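PDB 3EO7: putative Nitroreductase from Anabaena variabilis ATCC 29413, which binds flavin mononucleotide and probably acts as an FMN-dependent oxidoreductase of the nitroreductase family. Local coordinates for residues Y82-R87 against Y96-P101; I329-R334 against L467-I472. All coordinates share one frame; numbering follows the deposited sequence.

Interaction 1: residues Y82-R87 against Y96-P101. With FMN (flavin mononucleotide), chain B.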
loop_
_atom_site.group_PDB
_atom_site.type_symbol
_atom_site.label_atom_id
_atom_site.label_comp_id
_atom_site.label_asym_id
_atom_site.label_seq_id
_atom_site.Cartn_x
_atom_site.Cartn_y
_atom_site.Cartn_z
ATOM N N TYR A 82 -7.771 -8.127 4.480
ATOM C CA TYR A 82 -8.819 -7.244 3.948
ATOM C C TYR A 82 -10.195 -7.509 4.523
ATOM O O TYR A 82 -11.212 -7.123 3.938
ATOM C CB TYR A 82 -8.825 -7.376 2.431
ATOM C CG TYR A 82 -9.310 -6.194 1.630
ATOM C CD1 TYR A 82 -8.907 -4.894 1.956
ATOM C CD2 TYR A 82 -10.150 -6.362 0.542
ATOM C CE1 TYR A 82 -9.322 -3.788 1.195
ATOM C CE2 TYR A 82 -10.568 -5.279 -0.212
ATOM C CZ TYR A 82 -10.151 -3.977 0.120
ATOM O OH TYR A 82 -10.563 -2.890 -0.642
ATOM N N GLY A 83 -10.222 -8.084 5.717
ATOM C CA GLY A 83 -11.472 -8.394 6.362
ATOM C C GLY A 83 -12.102 -7.154 6.945
ATOM O O GLY A 83 -11.424 -6.134 7.151
ATOM N N LEU A 84 -13.393 -7.259 7.234
ATOM C CA LEU A 84 -14.116 -6.177 7.928
ATOM C C LEU A 84 -13.766 -6.185 9.411
ATOM O O LEU A 84 -13.883 -7.228 10.037
ATOM C CB LEU A 84 -15.604 -6.334 7.708
ATOM C CG LEU A 84 -16.097 -6.332 6.285
ATOM C CD1 LEU A 84 -17.666 -6.299 6.341
ATOM C CD2 LEU A 84 -15.482 -5.184 5.436
ATOM N N THR A 85 -13.293 -5.056 9.961
ATOM C CA THR A 85 -12.895 -5.017 11.378
ATOM C C THR A 85 -13.633 -3.984 12.242
ATOM O O THR A 85 -13.432 -3.948 13.461
ATOM C CB THR A 85 -11.369 -4.865 11.503
ATOM O OG1 THR A 85 -10.977 -3.561 11.078
ATOM C CG2 THR A 85 -10.668 -5.937 10.713
ATOM N N ALA A 86 -14.489 -3.166 11.625
ATOM C CA ALA A 86 -15.313 -2.200 12.380
ATOM C C ALA A 86 -16.471 -1.726 11.546
ATOM O O ALA A 86 -16.532 -1.936 10.336
ATOM C CB ALA A 86 -14.484 -0.986 12.841
ATOM N N ARG A 87 -17.396 -1.046 12.204
ATOM C CA ARG A 87 -18.480 -0.458 11.467
ATOM C C ARG A 87 -18.723 0.949 11.993
ATOM O O ARG A 87 -18.423 1.237 13.161
ATOM C CB ARG A 87 -19.684 -1.374 11.477
ATOM C CG ARG A 87 -20.377 -1.613 12.774
ATOM C CD ARG A 87 -21.057 -2.971 12.693
ATOM N NE ARG A 87 -22.429 -2.975 13.189
ATOM C CZ ARG A 87 -23.527 -3.051 12.420
ATOM N NH1 ARG A 87 -23.450 -3.161 11.091
ATOM N NH2 ARG A 87 -24.729 -3.037 12.990
ATOM N N TYR A 96 -18.452 -0.195 6.486
ATOM C CA TYR A 96 -17.674 -1.209 7.169
ATOM C C TYR A 96 -16.222 -0.887 6.931
ATOM O O TYR A 96 -15.778 -0.849 5.778
ATOM C CB TYR A 96 -17.979 -2.569 6.614
ATOM C CG TYR A 96 -19.360 -2.963 6.964
ATOM C CD1 TYR A 96 -19.639 -3.445 8.230
ATOM C CD2 TYR A 96 -20.403 -2.795 6.064
ATOM C CE1 TYR A 96 -20.924 -3.789 8.594
ATOM C CE2 TYR A 96 -21.713 -3.137 6.424
ATOM C CZ TYR A 96 -21.946 -3.639 7.683
ATOM O OH TYR A 96 -23.213 -3.986 8.084
ATOM N N LEU A 97 -15.492 -0.685 8.025
ATOM C CA LEU A 97 -14.081 -0.445 7.972
ATOM C C LEU A 97 -13.364 -1.784 7.945
ATOM O O LEU A 97 -13.887 -2.814 8.396
ATOM C CB LEU A 97 -13.625 0.387 9.168
ATOM C CG LEU A 97 -14.386 1.694 9.417
ATOM C CD1 LEU A 97 -13.743 2.404 10.611
ATOM C CD2 LEU A 97 -14.426 2.620 8.209
ATOM N N ARG A 98 -12.170 -1.745 7.392
ATOM C CA ARG A 98 -11.427 -2.953 7.095
ATOM C C ARG A 98 -10.033 -2.994 7.659
ATOM O O ARG A 98 -9.508 -2.017 8.207
ATOM C CB ARG A 98 -11.351 -3.124 5.557
ATOM C CG ARG A 98 -12.678 -2.906 4.829
ATOM C CD ARG A 98 -12.664 -3.362 3.376
ATOM N NE ARG A 98 -13.917 -2.924 2.751
ATOM C CZ ARG A 98 -14.282 -3.178 1.511
ATOM N NH1 ARG A 98 -13.549 -3.941 0.734
ATOM N NH2 ARG A 98 -15.427 -2.676 1.060
ATOM N N ALA A 99 -9.414 -4.161 7.493
ATOM C CA ALA A 99 -8.043 -4.388 7.945
ATOM C C ALA A 99 -7.077 -3.403 7.289
ATOM O O ALA A 99 -6.047 -3.049 7.867
ATOM C CB ALA A 99 -7.604 -5.846 7.653
ATOM N N ALA A 100 -7.351 -3.034 6.039
ATOM C CA ALA A 100 -6.556 -2.052 5.328
ATOM C C ALA A 100 -7.299 -0.694 5.352
ATOM O O ALA A 100 -8.509 -0.665 5.130
ATOM C CB ALA A 100 -6.351 -2.457 3.869
ATOM N N PRO A 101 -6.559 0.408 5.621
ATOM C CA PRO A 101 -7.128 1.759 5.548
ATOM C C PRO A 101 -7.370 2.094 4.080
ATOM O O PRO A 101 -6.876 1.402 3.196
ATOM C CB PRO A 101 -6.039 2.649 6.144
ATOM C CG PRO A 101 -4.751 1.887 5.832
ATOM C CD PRO A 101 -5.121 0.436 5.989
HETATM N N1 FMN B . -7.629 10.248 7.140
HETATM C C2 FMN B . -7.759 11.610 7.353
HETATM O O2 FMN B . -8.338 12.041 8.344
HETATM N N3 FMN B . -7.290 12.553 6.477
HETATM C C4 FMN B . -6.690 12.210 5.302
HETATM O O4 FMN B . -6.122 13.101 4.642
HETATM C C4A FMN B . -6.533 10.849 5.047
HETATM N N5 FMN B . -5.981 10.434 3.851
HETATM C C5A FMN B . -5.740 9.062 3.635
HETATM C C6 FMN B . -5.082 8.610 2.497
HETATM C C7 FMN B . -4.864 7.252 2.271
HETATM C C7M FMN B . -4.027 6.794 1.066
HETATM C C8 FMN B . -5.305 6.316 3.198
HETATM C C8M FMN B . -4.931 4.851 3.107
HETATM C C9 FMN B . -5.969 6.746 4.362
HETATM C C9A FMN B . -6.184 8.118 4.579
HETATM N N10 FMN B . -6.847 8.549 5.721
HETATM C C10 FMN B . -7.006 9.887 5.963
HETATM C "C1'" FMN B . -7.559 7.577 6.640
HETATM C "C2'" FMN B . -8.871 7.068 6.078
HETATM O "O2'" FMN B . -9.900 8.063 6.272
HETATM C "C3'" FMN B . -9.230 5.749 6.759
HETATM O "O3'" FMN B . -8.292 4.735 6.386
HETATM C "C4'" FMN B . -10.675 5.284 6.500
HETATM O "O4'" FMN B . -11.632 6.246 7.026
HETATM C "C5'" FMN B . -10.906 3.921 7.124
HETATM O "O5'" FMN B . -10.674 3.927 8.507
HETATM P P FMN B . -9.604 2.980 9.187
HETATM O O1P FMN B . -8.230 3.376 8.656
HETATM O O2P FMN B . -9.744 3.253 10.680
HETATM O O3P FMN B . -9.914 1.547 8.866
#
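Leu84 is the greasy middle of this contact. With CG anti to its carbonyl carbon, it sets CD1 3.8 Å from Tyr96 CB, while CD2 lies 3.7 Å from Arg98 CG, alongside the extended Arg98 chain. Arg98 CD sits over one face of the Tyr82 ring, toward its rim, a CH-pi contact 4.2 Å from the ring centroid. The ring, its CG anti to the backbone N (chi1 -153°), meets Ala100 CB at its edge. Leu84, Tyr96 and Arg98 belong to a two-stranded antiparallel hairpin, strands 84-90 and 93-98, with Tyr82 and Ala100 just outside the strands. A classic beta bulge interrupts it: Thr85 and Ala86 both face Leu97. Leu97 O takes two N-H groups, a good bond from Thr85 N at 2.8 Å and a weak one from Ala86 N at 3.3 Å. Leu97 N in turn donates to Ala86 O. Beyond the strand, Ala99 N reaches Gly83 O at 2.8 Å, nearly along the C=O axis. On the Ala86 side of the hairpin, the Leu97 branches lie against the FMN ribityl phosphate, and Pro101 CB packs on FMN O3'. At the outer end Arg87 lies beside Tyr96, with the guanidinium and ring planes 25° apart. Other polar tips turn to partners outside: Tyr82 OH to Ala109 O, Thr85 OG1 to Arg335, and Arg98 NH2 to Pro39 O.

Interaction 2: residues I329-R334 against L467-I472. With FMN (flavin mononucleotide), chain B.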
loop_
_atom_site.group_PDB
_atom_site.type_symbol
_atom_site.label_atom_id
_atom_site.label_comp_id
_atom_site.label_asym_id
_atom_site.label_seq_id
_atom_site.Cartn_x
_atom_site.Cartn_y
_atom_site.Cartn_z
ATOM N N ILE A 329 -3.520 -9.112 16.953
ATOM C CA ILE A 329 -4.438 -8.252 17.682
ATOM C C ILE A 329 -4.382 -6.817 17.127
ATOM O O ILE A 329 -5.417 -6.186 16.886
ATOM C CB ILE A 329 -4.109 -8.246 19.183
ATOM C CG1 ILE A 329 -4.420 -9.624 19.797
ATOM C CG2 ILE A 329 -4.891 -7.150 19.896
ATOM C CD1 ILE A 329 -3.868 -9.788 21.233
ATOM N N THR A 330 -3.172 -6.335 16.896
ATOM C CA THR A 330 -2.960 -5.010 16.346
ATOM C C THR A 330 -3.573 -4.860 14.941
ATOM O O THR A 330 -4.258 -3.870 14.675
ATOM C CB THR A 330 -1.468 -4.642 16.381
ATOM O OG1 THR A 330 -1.088 -4.399 17.757
ATOM C CG2 THR A 330 -1.199 -3.431 15.536
HETATM N N MSE A 331 -3.397 -5.864 14.090
HETATM C CA MSE A 331 -3.969 -5.823 12.759
HETATM C C MSE A 331 -5.480 -5.778 12.846
HETATM O O MSE A 331 -6.141 -5.064 12.095
HETATM C CB MSE A 331 -3.509 -7.009 11.930
HETATM C CG MSE A 331 -2.038 -6.917 11.586
HETATM SE SE MSE A 331 -1.430 -8.377 10.466
HETATM C CE MSE A 331 -2.030 -7.699 8.717
ATOM N N HIS A 332 -6.040 -6.504 13.806
ATOM C CA HIS A 332 -7.482 -6.511 13.933
ATOM C C HIS A 332 -8.057 -5.193 14.466
ATOM O O HIS A 332 -9.100 -4.748 13.992
ATOM C CB HIS A 332 -7.949 -7.699 14.795
ATOM C CG HIS A 332 -9.436 -7.786 14.910
ATOM N ND1 HIS A 332 -10.237 -8.214 13.870
ATOM C CD2 HIS A 332 -10.271 -7.492 15.935
ATOM C CE1 HIS A 332 -11.503 -8.168 14.248
ATOM N NE2 HIS A 332 -11.550 -7.728 15.493
ATOM N N LYS A 333 -7.375 -4.560 15.422
ATOM C CA LYS A 333 -7.894 -3.349 16.088
ATOM C C LYS A 333 -7.498 -2.032 15.433
ATOM O O LYS A 333 -8.037 -0.975 15.772
ATOM C CB LYS A 333 -7.474 -3.325 17.558
ATOM C CG LYS A 333 -6.047 -2.985 17.821
ATOM C CD LYS A 333 -5.761 -3.042 19.334
ATOM C CE LYS A 333 -4.302 -2.703 19.651
ATOM N NZ LYS A 333 -4.016 -2.813 21.124
ATOM N N ARG A 334 -6.559 -2.107 14.489
ATOM C CA ARG A 334 -5.968 -0.927 13.869
ATOM C C ARG A 334 -7.021 -0.021 13.276
ATOM O O ARG A 334 -7.842 -0.459 12.474
ATOM C CB ARG A 334 -5.022 -1.352 12.750
ATOM C CG ARG A 334 -4.381 -0.147 12.014
ATOM C CD ARG A 334 -4.209 -0.377 10.526
ATOM N NE ARG A 334 -5.491 -0.644 9.845
ATOM C CZ ARG A 334 -6.403 0.258 9.540
ATOM N NH1 ARG A 334 -6.209 1.538 9.797
ATOM N NH2 ARG A 334 -7.502 -0.138 8.925
ATOM N N LEU A 467 4.112 1.304 9.213
ATOM C CA LEU A 467 4.149 2.404 10.178
ATOM C C LEU A 467 2.851 2.471 10.991
ATOM O O LEU A 467 2.891 2.701 12.193
ATOM C CB LEU A 467 4.360 3.779 9.467
ATOM C CG LEU A 467 5.727 4.139 8.908
ATOM C CD1 LEU A 467 5.649 5.334 7.931
ATOM C CD2 LEU A 467 6.671 4.463 10.102
ATOM N N ASN A 468 1.698 2.320 10.331
ATOM C CA ASN A 468 0.408 2.351 11.001
ATOM C C ASN A 468 0.301 1.226 12.062
ATOM O O ASN A 468 -0.097 1.467 13.188
ATOM C CB ASN A 468 -0.784 2.255 10.020
ATOM C CG ASN A 468 -1.167 3.601 9.402
ATOM O OD1 ASN A 468 -2.265 4.110 9.663
ATOM N ND2 ASN A 468 -0.282 4.179 8.592
ATOM N N LEU A 469 0.672 0.014 11.673
ATOM C CA LEU A 469 0.608 -1.148 12.568
ATOM C C LEU A 469 1.567 -0.970 13.742
ATOM O O LEU A 469 1.181 -1.183 14.910
ATOM C CB LEU A 469 0.871 -2.427 11.787
ATOM C CG LEU A 469 -0.253 -2.851 10.822
ATOM C CD1 LEU A 469 0.204 -4.037 9.930
ATOM C CD2 LEU A 469 -1.552 -3.159 11.584
ATOM N N ALA A 470 2.781 -0.529 13.464
ATOM C CA ALA A 470 3.738 -0.273 14.543
ATOM C C ALA A 470 3.213 0.776 15.531
ATOM O O ALA A 470 3.355 0.610 16.748
ATOM C CB ALA A 470 5.124 0.112 14.000
ATOM N N ALA A 471 2.617 1.843 15.017
ATOM C CA ALA A 471 2.089 2.913 15.855
ATOM C C ALA A 471 1.033 2.352 16.776
ATOM O O ALA A 471 1.070 2.575 17.974
ATOM C CB ALA A 471 1.494 4.073 14.985
ATOM N N ILE A 472 0.069 1.628 16.215
ATOM C CA ILE A 472 -1.009 1.043 17.009
ATOM C C ILE A 472 -0.481 0.055 18.046
ATOM O O ILE A 472 -0.926 0.079 19.191
ATOM C CB ILE A 472 -2.078 0.382 16.109
ATOM C CG1 ILE A 472 -2.750 1.436 15.203
ATOM C CG2 ILE A 472 -3.082 -0.450 16.981
ATOM C CD1 ILE A 472 -3.390 2.634 15.933
HETATM N N1 FMN B . -7.629 10.248 7.140
HETATM C C2 FMN B . -7.759 11.610 7.353
HETATM O O2 FMN B . -8.338 12.041 8.344
HETATM N N3 FMN B . -7.290 12.553 6.477
HETATM C C4 FMN B . -6.690 12.210 5.302
HETATM O O4 FMN B . -6.122 13.101 4.642
HETATM C C4A FMN B . -6.533 10.849 5.047
HETATM N N5 FMN B . -5.981 10.434 3.851
HETATM C C5A FMN B . -5.740 9.062 3.635
HETATM C C6 FMN B . -5.082 8.610 2.497
HETATM C C7 FMN B . -4.864 7.252 2.271
HETATM C C7M FMN B . -4.027 6.794 1.066
HETATM C C8 FMN B . -5.305 6.316 3.198
HETATM C C8M FMN B . -4.931 4.851 3.107
HETATM C C9 FMN B . -5.969 6.746 4.362
HETATM C C9A FMN B . -6.184 8.118 4.579
HETATM N N10 FMN B . -6.847 8.549 5.721
HETATM C C10 FMN B . -7.006 9.887 5.963
HETATM C "C1'" FMN B . -7.559 7.577 6.640
HETATM C "C2'" FMN B . -8.871 7.068 6.078
HETATM O "O2'" FMN B . -9.900 8.063 6.272
HETATM C "C3'" FMN B . -9.230 5.749 6.759
HETATM O "O3'" FMN B . -8.292 4.735 6.386
HETATM C "C4'" FMN B . -10.675 5.284 6.500
HETATM O "O4'" FMN B . -11.632 6.246 7.026
HETATM C "C5'" FMN B . -10.906 3.921 7.124
HETATM O "O5'" FMN B . -10.674 3.927 8.507
HETATM P P FMN B . -9.604 2.980 9.187
HETATM O O1P FMN B . -8.230 3.376 8.656
HETATM O O2P FMN B . -9.744 3.253 10.680
HETATM O O3P FMN B . -9.914 1.547 8.866
HETATM O O HOH W 1 -4.098 2.954 11.260
#
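Arg334 leaves its backbone with CG anti to N (chi1 178°), then bends at chi2 and again at chi3, so that its aliphatic part crosses Leu469 and Ile472 of helix 452-473 while the guanidinium swings to the FMN phosphate. Ile472, with CG1 anti to its carbonyl carbon, lays CG1 3.9 Å from Arg334 CG and sends CG2 toward Thr330 CG2 and Lys333 CE. The extended Lys333 chain slides past Ile472 in the opposite direction. Leu469 CD2 meets Arg334 CD and lies 3.8 Å from CG of selenomethionine Met331, and the Thr330 methyl CG2 rests 3.3 Å from Leu469 O. This is packing of two steeply crossed helices, 105° between segment axes 9.3 Å apart at closest approach, in the second nitroreductase-family region of the chain. No hydrogen bond passes directly between the two segments, but just beyond them Thr330 OG1 bonds to Gln473 OE1 of the Leu469 helix, and to Asp326 O in its own. Arg334 is the first residue to depart from helical geometry after helix 325-333. Its NH1 donates to FMN O1P at 3.0 Å (166°) and NH2 to FMN O3P at 2.9 Å; with NE bonded to Ala99 O, this fixes the group's rotation. In the guanidinium plane, NH1 also donates to a water that donates to Asn468 OD1 at 2.7 Å, while Asn468 ND2 bonds to Gly464 O, one turn back.

Overall arrangement
Interaction 1 comes first along the chain, within the first nitroreductase-family region, and closes well before interaction 2 opens in the second. Even so, their centres lie 12 Å apart, on the same side of the chain's centre, and both border the FMN. They touch directly where the Arg334 side chain, leaving helix 325-333, meets the backbone at the end of strand 93-98, with a weak hydrogen bond from its NH2 to Arg98 O, and where Thr85 CB packs against His332 O. Helix 181-202 spans both, touching Tyr82 and Pro101 as well as Met331 and Leu469. The phosphate of the flavin is thus contacted by residues from both family regions of one chain.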